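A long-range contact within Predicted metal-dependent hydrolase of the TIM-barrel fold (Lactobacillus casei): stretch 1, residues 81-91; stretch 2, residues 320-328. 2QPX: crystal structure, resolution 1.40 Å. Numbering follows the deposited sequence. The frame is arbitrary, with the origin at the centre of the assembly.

Stretch 1, residues 81-91: GYATYNHRIFG
Stretch 2 320-328: STYPEMYGL

How do the two backbones lie against each other? Residues 81-91 are helical throughout, within a helix that extends beyond both ends of the stretch, with phi/psi near -62/-44. In the second stretch Thr321 (79/-61) and Tyr322 (-136/151) form a turn that leads into a helix running on past Leu328. The two helices point the same way, their axes 8° from parallel and 9.3 Å apart at closest approach. Two pairs set the register: Asn86 CA lies 5.9 Å from Pro323 CA, and Ile89 CA 6.1 Å from Gly327 CA.

What fills the space between the two stretches around Pro323? Pro323, the most deeply covered residue of the contact, fits as a knob among Tyr82, Tyr85, Asn86 and Ile89. Its compact ring, C-gamma endo, brings CG to 3.7 Å from Tyr85 CE2 and CB to 3.8 Å from Ile89 CD1, while Phe90 CE2 adds a further contact at 3.9 Å from Pro323 CB. Tyr82 (t, chi2 48°) starts sideways, but its length carries OH to 3.4 Å from Tyr322 CD1, at the edge of that ring; Tyr322 is m, chi2 -41°. Asn86 (m, chi2 -87°) turns ND2 back to Tyr82 O at 2.9 Å, a hydrogen bond within its own helix, and leaves OD1 3.3 Å from Pro323 CB, buried without a polar partner.

Where is the polar link? Tyr85 points toward the second stretch (t, chi2 61°), and its OH donates a hydrogen bond of 2.6 Å to Glu324 OE2. Glu324 leaves its backbone sideways, and chi angles of -67°, 87° and -19° bring the carboxylate to the hydroxyl, near the plane of the tyrosine ring. A long aromatic side chain with a terminal donor thus supplies both packing against Pro323 and the one hydrogen bond between the stretches; OE2 is also hydrogen-bonded elsewhere in the structure.

What lets the helices stay close farther along? Ile89 (m, t) points toward the second stretch, with CG2 3.8 Å from Gly327 CA and 3.5 Å from Pro323 O. Glycine suits this position because a CB there would come within 3.0 Å of Ile89 CG2, a clash. Beside this pair, Phe90 (m, chi2 -84°) sets CZ 3.5 Å from Tyr326 CG, over one face of the Tyr326 ring (m, chi2 88°). The rings meet obliquely, centroids 4.9 Å apart and planes at 55°. Together the two stretches bury 435 Å², summed over both sides, mostly through apolar packing.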

# COMPACT_ATOMS: atom_id res chain seq x y z
N GLY A 81 -35.99 25.50 -9.55
CA GLY A 81 -34.83 25.78 -8.69
C GLY A 81 -33.80 24.66 -8.77
O GLY A 81 -32.61 24.92 -8.87
N TYR A 82 -34.27 23.43 -8.73
CA TYR A 82 -33.35 22.29 -8.76
C TYR A 82 -32.59 22.23 -10.08
O TYR A 82 -31.38 21.95 -10.09
CB TYR A 82 -34.11 21.01 -8.49
CG TYR A 82 -33.26 19.78 -8.12
CD1 TYR A 82 -32.25 19.87 -7.16
CD2 TYR A 82 -33.55 18.53 -8.64
CE1 TYR A 82 -31.54 18.74 -6.78
CE2 TYR A 82 -32.83 17.41 -8.29
CZ TYR A 82 -31.86 17.50 -7.32
OH TYR A 82 -31.15 16.36 -6.92
N ALA A 83 -33.26 22.50 -11.21
CA ALA A 83 -32.57 22.57 -12.48
C ALA A 83 -31.53 23.70 -12.47
O ALA A 83 -30.40 23.52 -12.91
CB ALA A 83 -33.58 22.71 -13.65
N THR A 84 -31.92 24.87 -11.98
CA THR A 84 -30.98 25.99 -11.87
C THR A 84 -29.73 25.61 -11.07
O THR A 84 -28.61 25.86 -11.49
CB THR A 84 -31.66 27.23 -11.19
OG1 THR A 84 -32.73 27.67 -12.03
CG2 THR A 84 -30.67 28.36 -10.97
N TYR A 85 -29.99 24.97 -9.95
CA TYR A 85 -28.92 24.56 -9.01
C TYR A 85 -27.97 23.53 -9.64
O TYR A 85 -26.75 23.67 -9.61
CB TYR A 85 -29.55 24.00 -7.75
CG TYR A 85 -28.57 23.68 -6.65
CD1 TYR A 85 -27.76 24.67 -6.09
CD2 TYR A 85 -28.43 22.38 -6.18
CE1 TYR A 85 -26.87 24.38 -5.09
CE2 TYR A 85 -27.52 22.08 -5.15
CZ TYR A 85 -26.75 23.10 -4.62
OH TYR A 85 -25.82 22.81 -3.62
N ASN A 86 -28.55 22.49 -10.24
CA ASN A 86 -27.75 21.52 -11.01
C ASN A 86 -26.95 22.20 -12.13
O ASN A 86 -25.76 21.94 -12.30
CB ASN A 86 -28.63 20.37 -11.53
CG ASN A 86 -28.88 19.33 -10.46
OD1 ASN A 86 -28.09 18.40 -10.30
ND2 ASN A 86 -29.98 19.48 -9.71
N HIS A 87 -27.60 23.07 -12.91
CA HIS A 87 -26.91 23.77 -13.97
C HIS A 87 -25.70 24.56 -13.43
O HIS A 87 -24.67 24.63 -14.06
CB HIS A 87 -27.87 24.69 -14.75
CG HIS A 87 -28.63 24.02 -15.84
ND1 HIS A 87 -29.48 22.96 -15.61
CD2 HIS A 87 -28.75 24.32 -17.15
CE1 HIS A 87 -30.04 22.60 -16.75
NE2 HIS A 87 -29.61 23.41 -17.71
N ARG A 88 -25.86 25.17 -12.26
CA ARG A 88 -24.76 25.97 -11.69
C ARG A 88 -23.53 25.12 -11.39
O ARG A 88 -22.42 25.49 -11.74
CB ARG A 88 -25.19 26.62 -10.37
CG ARG A 88 -26.11 27.77 -10.48
CD ARG A 88 -26.39 28.34 -9.09
NE ARG A 88 -27.27 29.48 -9.20
CZ ARG A 88 -27.68 30.19 -8.18
NH1 ARG A 88 -27.30 29.92 -6.94
NH2 ARG A 88 -28.48 31.22 -8.42
N ILE A 89 -23.76 23.94 -10.82
CA ILE A 89 -22.66 23.07 -10.42
C ILE A 89 -22.04 22.38 -11.62
O ILE A 89 -20.83 22.43 -11.81
CB ILE A 89 -23.09 22.07 -9.33
CG1 ILE A 89 -23.43 22.84 -8.05
CG2 ILE A 89 -22.01 20.96 -9.06
CD1 ILE A 89 -24.10 22.02 -6.94
N PHE A 90 -22.86 21.70 -12.42
CA PHE A 90 -22.32 21.02 -13.61
C PHE A 90 -21.62 22.01 -14.53
O PHE A 90 -20.57 21.70 -15.09
CB PHE A 90 -23.38 20.19 -14.32
CG PHE A 90 -23.75 18.92 -13.57
CD1 PHE A 90 -22.99 17.78 -13.73
CD2 PHE A 90 -24.86 18.86 -12.71
CE1 PHE A 90 -23.31 16.62 -13.02
CE2 PHE A 90 -25.20 17.68 -12.02
CZ PHE A 90 -24.39 16.55 -12.19
N GLY A 91 -22.21 23.21 -14.70
CA GLY A 91 -21.62 24.23 -15.56
C GLY A 91 -20.33 24.78 -15.00
O GLY A 91 -19.38 24.99 -15.75
N SER A 320 -23.69 9.98 -7.14
CA SER A 320 -25.13 9.80 -7.23
C SER A 320 -25.80 10.89 -6.45
O SER A 320 -25.17 11.63 -5.69
CB SER A 320 -25.62 8.46 -6.66
OG SER A 320 -25.68 8.41 -5.26
N THR A 321 -27.12 10.90 -6.61
CA THR A 321 -28.07 11.52 -5.68
C THR A 321 -28.18 13.05 -5.80
O THR A 321 -29.24 13.56 -6.11
CB THR A 321 -27.77 11.04 -4.21
OG1 THR A 321 -27.88 9.63 -4.14
CG2 THR A 321 -28.75 11.69 -3.19
N TYR A 322 -27.08 13.76 -5.56
CA TYR A 322 -27.06 15.19 -5.56
C TYR A 322 -25.87 15.76 -6.28
O TYR A 322 -24.79 15.17 -6.29
CB TYR A 322 -27.06 15.68 -4.11
CG TYR A 322 -28.36 15.63 -3.32
CD1 TYR A 322 -29.58 15.96 -3.90
CD2 TYR A 322 -28.36 15.30 -1.98
CE1 TYR A 322 -30.74 16.00 -3.13
CE2 TYR A 322 -29.50 15.35 -1.21
CZ TYR A 322 -30.70 15.69 -1.79
OH TYR A 322 -31.80 15.73 -0.98
N PRO A 323 -26.02 16.97 -6.85
CA PRO A 323 -24.93 17.55 -7.63
C PRO A 323 -23.68 17.88 -6.85
O PRO A 323 -22.60 17.94 -7.43
CB PRO A 323 -25.56 18.79 -8.27
CG PRO A 323 -26.70 19.16 -7.32
CD PRO A 323 -27.24 17.81 -6.88
N GLU A 324 -23.81 18.08 -5.54
CA GLU A 324 -22.61 18.30 -4.71
C GLU A 324 -21.59 17.17 -4.83
O GLU A 324 -20.39 17.42 -4.74
CB GLU A 324 -22.95 18.46 -3.23
CG GLU A 324 -23.73 19.71 -2.89
CD GLU A 324 -25.25 19.60 -3.01
OE1 GLU A 324 -25.78 18.70 -3.68
OE2 GLU A 324 -25.94 20.51 -2.50
N MSE A 325 -22.07 15.93 -4.95
CA MSE A 325 -21.14 14.82 -5.00
C MSE A 325 -20.41 14.85 -6.34
O MSE A 325 -19.22 14.52 -6.40
CB MSE A 325 -21.85 13.49 -4.77
CG MSE A 325 -20.92 12.27 -4.71
SE MSE A 325 -21.84 10.70 -4.10
CE MSE A 325 -20.34 9.43 -4.22
N TYR A 326 -21.12 15.20 -7.42
CA TYR A 326 -20.46 15.40 -8.69
C TYR A 326 -19.43 16.54 -8.63
O TYR A 326 -18.27 16.42 -9.10
CB TYR A 326 -21.50 15.74 -9.77
CG TYR A 326 -22.28 14.54 -10.32
CD1 TYR A 326 -23.44 14.08 -9.73
CD2 TYR A 326 -21.80 13.85 -11.44
CE1 TYR A 326 -24.11 12.99 -10.25
CE2 TYR A 326 -22.48 12.77 -11.98
CZ TYR A 326 -23.63 12.36 -11.39
OH TYR A 326 -24.28 11.30 -11.97
N GLY A 327 -19.87 17.68 -8.09
CA GLY A 327 -19.00 18.85 -7.98
C GLY A 327 -17.74 18.60 -7.17
O GLY A 327 -16.66 19.06 -7.56
N LEU A 328 -17.89 17.93 -6.04
CA LEU A 328 -16.71 17.69 -5.18
C LEU A 328 -15.67 16.81 -5.88
O LEU A 328 -14.47 17.08 -5.82
CB LEU A 328 -17.08 17.12 -3.82
CG LEU A 328 -15.93 17.00 -2.80
CD1 LEU A 328 -15.31 18.33 -2.56
CD2 LEU A 328 -16.46 16.39 -1.48